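Local coordinates for D-alanyl-lipoteichoic acid synthetase (Streptococcus pneumoniae, PDB 3BMA) that takes part in the D-alanylation of lipoteichoic acid in the cell envelope, probably in the transfer of D-alanine outside the membrane, at the interface of chains A and B. Sequence-based numbering; all coordinates share one arbitrary frame. Chains: chain A/B, D-alanyl-lipoteichoic acid synthetase.

The interface of chains A and B. Residues chain A 179, 182-183, 186; chain B 179, 182-183, 186.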
# COMPACT_ATOMS: atom_id res chain seq x y z
N MET A 179 -1.97 7.15 -0.08
CA MET A 179 -1.52 7.31 -1.46
C MET A 179 -0.97 8.71 -1.75
O MET A 179 0.08 8.84 -2.36
CB MET A 179 -2.64 6.95 -2.44
CG MET A 179 -2.84 5.44 -2.64
SD MET A 179 -1.42 4.61 -3.38
CE MET A 179 -1.37 5.39 -4.98
N LEU A 182 2.41 9.21 0.25
CA LEU A 182 3.50 8.45 -0.35
C LEU A 182 3.95 9.28 -1.55
O LEU A 182 5.11 9.70 -1.62
CB LEU A 182 3.00 7.08 -0.82
CG LEU A 182 4.05 6.16 -1.44
CD1 LEU A 182 3.66 5.77 -2.86
CD2 LEU A 182 5.42 6.81 -1.41
N LEU A 183 3.04 9.51 -2.49
CA LEU A 183 3.40 10.05 -3.80
C LEU A 183 3.93 11.49 -3.74
O LEU A 183 4.74 11.88 -4.59
CB LEU A 183 2.23 9.93 -4.78
CG LEU A 183 1.73 8.53 -5.14
CD1 LEU A 183 0.42 8.61 -5.93
CD2 LEU A 183 2.76 7.69 -5.90
N PHE A 186 7.49 11.17 -2.55
CA PHE A 186 8.27 10.74 -3.70
C PHE A 186 8.54 11.89 -4.65
O PHE A 186 9.67 12.04 -5.13
CB PHE A 186 7.60 9.58 -4.44
CG PHE A 186 8.35 9.15 -5.67
CD1 PHE A 186 9.69 8.76 -5.58
CD2 PHE A 186 7.73 9.14 -6.91
CE1 PHE A 186 10.40 8.38 -6.71
CE2 PHE A 186 8.44 8.75 -8.05
CZ PHE A 186 9.77 8.36 -7.94
N MET B 179 6.82 -1.44 -4.44
CA MET B 179 7.20 -0.03 -4.39
C MET B 179 7.61 0.47 -5.78
O MET B 179 7.13 1.51 -6.22
CB MET B 179 8.31 0.23 -3.37
CG MET B 179 7.85 0.44 -1.93
SD MET B 179 6.60 1.74 -1.67
CE MET B 179 7.34 3.15 -2.48
N LEU B 182 4.64 0.70 -8.33
CA LEU B 182 3.77 1.81 -7.95
C LEU B 182 4.36 3.18 -8.34
O LEU B 182 3.66 4.01 -8.90
CB LEU B 182 3.47 1.74 -6.45
CG LEU B 182 2.97 2.88 -5.54
CD1 LEU B 182 1.79 3.64 -6.08
CD2 LEU B 182 2.59 2.27 -4.21
N LEU B 183 5.63 3.41 -8.03
CA LEU B 183 6.26 4.70 -8.33
C LEU B 183 6.52 4.87 -9.83
O LEU B 183 6.49 5.99 -10.34
CB LEU B 183 7.55 4.87 -7.53
CG LEU B 183 7.43 4.80 -6.00
CD1 LEU B 183 8.82 4.85 -5.35
CD2 LEU B 183 6.53 5.89 -5.43
N PHE B 186 3.13 5.80 -11.50
CA PHE B 186 2.84 7.18 -11.15
C PHE B 186 3.64 8.14 -12.01
O PHE B 186 3.10 9.10 -12.53
CB PHE B 186 3.14 7.43 -9.66
CG PHE B 186 3.04 8.88 -9.26
CD1 PHE B 186 1.79 9.51 -9.17
CD2 PHE B 186 4.18 9.62 -8.95
CE1 PHE B 186 1.69 10.84 -8.79
CE2 PHE B 186 4.09 10.95 -8.57
CZ PHE B 186 2.85 11.57 -8.49
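CD2 of A:Leu183 lies 3.6 Å from CG of B:Phe186, and the contacts traced here are, like this one, carbon against carbon. Because the interface is two-fold symmetric, A:Leu183 meets B:Phe186 and B:Leu183 meets A:Phe186. A:Leu183 and B:Phe186 run antiparallel, side by side, and the leucine lays CD2 over one ring face, 3.9 Å from the ring centroid, as a CH-pi contact. That methyl sits toward the CG side of the ring, while CD1 of A:Leu183 stands on the same side of the plane, beside CD1 and CE1 of B:Phe186. In the twin, B:Leu183 crosses A:Phe186 at a slant and puts CD2 3.7 Å from CG of A:Phe186, with its CD1 above the ring near the rim. Both phenylalanines carry CG anti to the backbone N (chi1 178° in A:Phe186), which turns each ring to receive the partner leucine. The rings also meet each other at one rim position, CD2 to CD2, 4.1 Å between A:Phe186 and B:Phe186. Their planes are inclined by about 64°, so they do not stack face to face.

Beside this pair of leucine-phenylalanine contacts, A:Leu182 and B:Leu182 point tip to tip, CD1 of the first 3.9 Å from CD2 of the second. The same CD1 of A:Leu182 touches CD2 of B:Leu183, linking the leucines into one cluster. At its border the bent chain of A:Met179 brings CE to 3.8 Å from CD1 of B:Leu182.

All eight residues lie on helix 174-194 of the two chains, spaced so that their side chains share one face. The two helices cross nearly at right angles, approaching to 7.6 Å between the CA atoms of A:Leu183 and B:Leu183. This crossing, packed by carbon contacts among the residues described, forms part of a larger two-fold interface in the deposited hexameric assembly, although the structure alone does not establish the biological oligomer.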